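Local coordinates for protein AlyGC (Glaciecola chathamensis, PDB 5GKD) that probably cleaves alginate by beta-elimination, as a calcium-containing polysaccharide lyase of family 6, at residues Gly528-Arg533 against Ser560-Asp565. Residues are numbered along the deposited sequence; the frame is centred on the assembly and turned at random.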
ATOM      1  N   GLY A 528       8.288 -12.075   9.247  1.00 27.37           N
ATOM      2  CA  GLY A 528       7.416 -10.960   8.937  1.00 25.10           C
ATOM      3  C   GLY A 528       6.039 -11.020   9.550  1.00 25.42           C
ATOM      4  O   GLY A 528       5.121 -10.384   9.028  1.00 24.71           O
ATOM      5  N   ASN A 529       5.859 -11.770  10.633  1.00 23.77           N
ATOM      6  CA  ASN A 529       4.622 -11.671  11.392  1.00 22.30           C
ATOM      7  C   ASN A 529       4.489 -10.277  11.992  1.00 22.96           C
ATOM      8  O   ASN A 529       5.471  -9.577  12.229  1.00 22.73           O
ATOM      9  CB  ASN A 529       4.570 -12.706  12.519  1.00 21.20           C
ATOM     10  CG  ASN A 529       4.485 -14.137  12.013  1.00 26.43           C
ATOM     11  OD1 ASN A 529       4.165 -14.390  10.845  1.00 25.34           O
ATOM     12  ND2 ASN A 529       4.779 -15.088  12.902  1.00 25.06           N
ATOM     13  N   THR A 530       3.253  -9.892  12.268  1.00 20.45           N
ATOM     14  CA  THR A 530       2.945  -8.574  12.804  1.00 24.24           C
ATOM     15  C   THR A 530       1.819  -8.767  13.802  1.00 22.97           C
ATOM     16  O   THR A 530       0.687  -9.039  13.401  1.00 29.30           O
ATOM     17  CB  THR A 530       2.533  -7.591  11.696  1.00 24.06           C
ATOM     18  OG1 THR A 530       1.399  -8.110  11.001  1.00 28.43           O
ATOM     19  CG2 THR A 530       3.651  -7.372  10.689  1.00 20.13           C
ATOM     20  N   LEU A 531       2.114  -8.630  15.088  1.00 21.37           N
ATOM     21  CA  LEU A 531       1.098  -8.928  16.094  1.00 25.17           C
ATOM     22  C   LEU A 531      -0.081  -7.972  15.983  1.00 24.42           C
ATOM     23  O   LEU A 531      -1.240  -8.398  15.968  1.00 29.81           O
ATOM     24  CB  LEU A 531       1.697  -8.886  17.500  1.00 20.93           C
ATOM     25  CG  LEU A 531       0.782  -9.491  18.566  1.00 25.25           C
ATOM     26  CD1 LEU A 531       0.874 -11.005  18.592  1.00 20.18           C
ATOM     27  CD2 LEU A 531       1.075  -8.891  19.946  1.00 22.40           C
ATOM     28  N   ILE A 532       0.188  -6.677  15.900  1.00 23.15           N
ATOM     29  CA  ILE A 532      -0.857  -5.674  15.742  1.00 23.61           C
ATOM     30  C   ILE A 532      -0.496  -4.774  14.566  1.00 21.26           C
ATOM     31  O   ILE A 532       0.677  -4.452  14.352  1.00 23.49           O
ATOM     32  CB  ILE A 532      -1.058  -4.845  17.026  1.00 24.67           C
ATOM     33  CG1 ILE A 532      -1.350  -5.762  18.215  1.00 22.13           C
ATOM     34  CG2 ILE A 532      -2.177  -3.814  16.839  1.00 24.31           C
ATOM     35  CD1 ILE A 532      -1.464  -5.029  19.530  1.00 27.32           C
ATOM     36  N   ARG A 533      -1.502  -4.383  13.790  1.00 21.61           N
ATOM     37  CA  ARG A 533      -1.259  -3.557  12.615  1.00 18.68           C
ATOM     38  C   ARG A 533      -2.568  -2.925  12.190  1.00 20.48           C
ATOM     39  O   ARG A 533      -3.646  -3.353  12.606  1.00 23.20           O
ATOM     40  CB  ARG A 533      -0.655  -4.374  11.455  1.00 21.31           C
ATOM     41  CG  ARG A 533      -1.562  -5.470  10.871  1.00 21.75           C
ATOM     42  CD  ARG A 533      -0.977  -6.115   9.597  1.00 20.14           C
ATOM     43  NE  ARG A 533      -1.712  -7.322   9.228  1.00 22.58           N
ATOM     44  CZ  ARG A 533      -2.886  -7.328   8.597  1.00 25.22           C
ATOM     45  NH1 ARG A 533      -3.458  -6.183   8.232  1.00 25.02           N
ATOM     46  NH2 ARG A 533      -3.491  -8.472   8.313  1.00 25.05           N
ATOM     47  N   SER A 560      11.971 -10.959  12.045  1.00 25.61           N
ATOM     48  CA  SER A 560      11.127  -9.847  11.608  1.00 23.59           C
ATOM     49  C   SER A 560       9.689  -9.999  12.101  1.00 24.69           C
ATOM     50  O   SER A 560       8.736  -9.750  11.369  1.00 24.63           O
ATOM     51  CB  SER A 560      11.154  -9.690  10.082  1.00 23.68           C
ATOM     52  OG  SER A 560      12.466  -9.464   9.616  1.00 26.19           O
ATOM     53  N   TYR A 561       9.529 -10.400  13.352  1.00 24.77           N
ATOM     54  CA  TYR A 561       8.217 -10.489  13.981  1.00 20.86           C
ATOM     55  C   TYR A 561       7.999  -9.177  14.716  1.00 24.21           C
ATOM     56  O   TYR A 561       8.509  -8.985  15.820  1.00 23.22           O
ATOM     57  CB  TYR A 561       8.147 -11.681  14.926  1.00 25.72           C
ATOM     58  CG  TYR A 561       6.761 -12.097  15.357  1.00 24.03           C
ATOM     59  CD1 TYR A 561       5.692 -11.207  15.334  1.00 23.91           C
ATOM     60  CD2 TYR A 561       6.519 -13.398  15.779  1.00 25.31           C
ATOM     61  CE1 TYR A 561       4.431 -11.605  15.729  1.00 23.30           C
ATOM     62  CE2 TYR A 561       5.264 -13.800  16.163  1.00 24.01           C
ATOM     63  CZ  TYR A 561       4.229 -12.909  16.144  1.00 23.14           C
ATOM     64  OH  TYR A 561       2.981 -13.322  16.535  1.00 27.28           O
ATOM     65  N   HIS A 562       7.231  -8.280  14.102  1.00 26.03           N
ATOM     66  CA  HIS A 562       7.016  -6.942  14.631  1.00 22.84           C
ATOM     67  C   HIS A 562       5.836  -6.910  15.584  1.00 22.03           C
ATOM     68  O   HIS A 562       4.876  -7.674  15.453  1.00 19.26           O
ATOM     69  CB  HIS A 562       6.775  -5.957  13.495  1.00 20.35           C
ATOM     70  CG  HIS A 562       7.752  -6.101  12.377  1.00 24.37           C
ATOM     71  ND1 HIS A 562       9.095  -5.830  12.528  1.00 22.68           N
ATOM     72  CD2 HIS A 562       7.589  -6.502  11.096  1.00 21.59           C
ATOM     73  CE1 HIS A 562       9.716  -6.060  11.385  1.00 21.02           C
ATOM     74  NE2 HIS A 562       8.826  -6.469  10.501  1.00 22.38           N
ATOM     75  N   PHE A 563       5.906  -5.997  16.547  1.00 21.84           N
ATOM     76  CA  PHE A 563       4.755  -5.811  17.420  1.00 22.25           C
ATOM     77  C   PHE A 563       3.665  -4.975  16.738  1.00 24.71           C
ATOM     78  O   PHE A 563       2.489  -5.360  16.747  1.00 22.93           O
ATOM     79  CB  PHE A 563       5.185  -5.164  18.738  1.00 20.73           C
ATOM     80  CG  PHE A 563       4.038  -4.812  19.621  1.00 21.05           C
ATOM     81  CD1 PHE A 563       3.378  -5.790  20.348  1.00 21.86           C
ATOM     82  CD2 PHE A 563       3.591  -3.509  19.705  1.00 23.57           C
ATOM     83  CE1 PHE A 563       2.302  -5.469  21.147  1.00 20.19           C
ATOM     84  CE2 PHE A 563       2.528  -3.180  20.504  1.00 20.08           C
ATOM     85  CZ  PHE A 563       1.876  -4.164  21.226  1.00 24.06           C
ATOM     86  N   PHE A 564       4.027  -3.815  16.167  1.00 20.99           N
ATOM     87  CA  PHE A 564       3.048  -2.955  15.509  1.00 20.19           C
ATOM     88  C   PHE A 564       3.585  -2.469  14.172  1.00 21.82           C
ATOM     89  O   PHE A 564       4.663  -1.871  14.116  1.00 22.14           O
ATOM     90  CB  PHE A 564       2.648  -1.742  16.364  1.00 18.01           C
ATOM     91  CG  PHE A 564       1.581  -0.891  15.717  1.00 21.12           C
ATOM     92  CD1 PHE A 564       0.244  -1.221  15.838  1.00 19.06           C
ATOM     93  CD2 PHE A 564       1.923   0.207  14.938  1.00 19.71           C
ATOM     94  CE1 PHE A 564      -0.736  -0.465  15.216  1.00 20.46           C
ATOM     95  CE2 PHE A 564       0.950   0.974  14.314  1.00 20.09           C
ATOM     96  CZ  PHE A 564      -0.385   0.635  14.460  1.00 20.34           C
ATOM     97  N   ASP A 565       2.801  -2.666  13.113  1.00 19.33           N
ATOM     98  CA  ASP A 565       3.192  -2.318  11.749  1.00 18.82           C
ATOM     99  C   ASP A 565       2.128  -1.404  11.151  1.00 21.75           C
ATOM    100  O   ASP A 565       1.015  -1.849  10.869  1.00 21.56           O
ATOM    101  CB  ASP A 565       3.372  -3.584  10.903  1.00 22.52           C
ATOM    102  CG  ASP A 565       4.064  -3.308   9.564  1.00 22.13           C
ATOM    103  OD1 ASP A 565       4.900  -2.391   9.486  1.00 21.49           O
ATOM    104  OD2 ASP A 565       3.775  -4.016   8.587  1.00 24.14           O
TER
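Leu531 and Ile532 meet the ring of Phe563 where both segments turn a corner: Leu531 CD2 lies 3.8 Å from Phe563 CE1, and Ile532 CD1 is equally near Phe563 CZ. Ile532 points the same way as Phe563 beside it, while its other branch, CG2, reaches the edge of the Phe564 ring, 3.7 Å from CD1; a beta-branched residue thus serves two aromatics. In Tyr561 the anti chi1 (-165°) carries CG toward Asn529, whose CB sits over the centre of one ring face, a CH-pi contact 3.4 Å from the centroid. The Asn529 amide stands almost perpendicular to this ring, tied to Pro524 O and Ser500 OG. An alanine in place of Tyr561 removes the ring and would probably leave a gap over Asn529 CB and looser packing around Leu531.

The backbones run parallel and in register. The His562 backbone N donates to Asn529 O, and Leu531 N donates to His562 O (2.9 Å, nearly straight at 166°); at the corner Ile532 N donates to Phe563 O and, beyond it, Asp565 N to Ile532 O. On the polar side, the methyl CG2 of Thr530 packs on Asp565 CB at 3.8 Å, while its OG1 bonds to Thr501. Asp565 OD1 forms salt bridges with Lys594 and Arg591; Arg533 NE bonds to Thr501 OG1 and its NH1 forms a salt bridge with Glu504.

These are successive coils of the C-terminal right-handed parallel beta-helix: strand 530-534 lies between 503-505 and 564-565, and inside the coil Phe563 packs edge-to-face with Phe552 and Phe582 on another face of the helix.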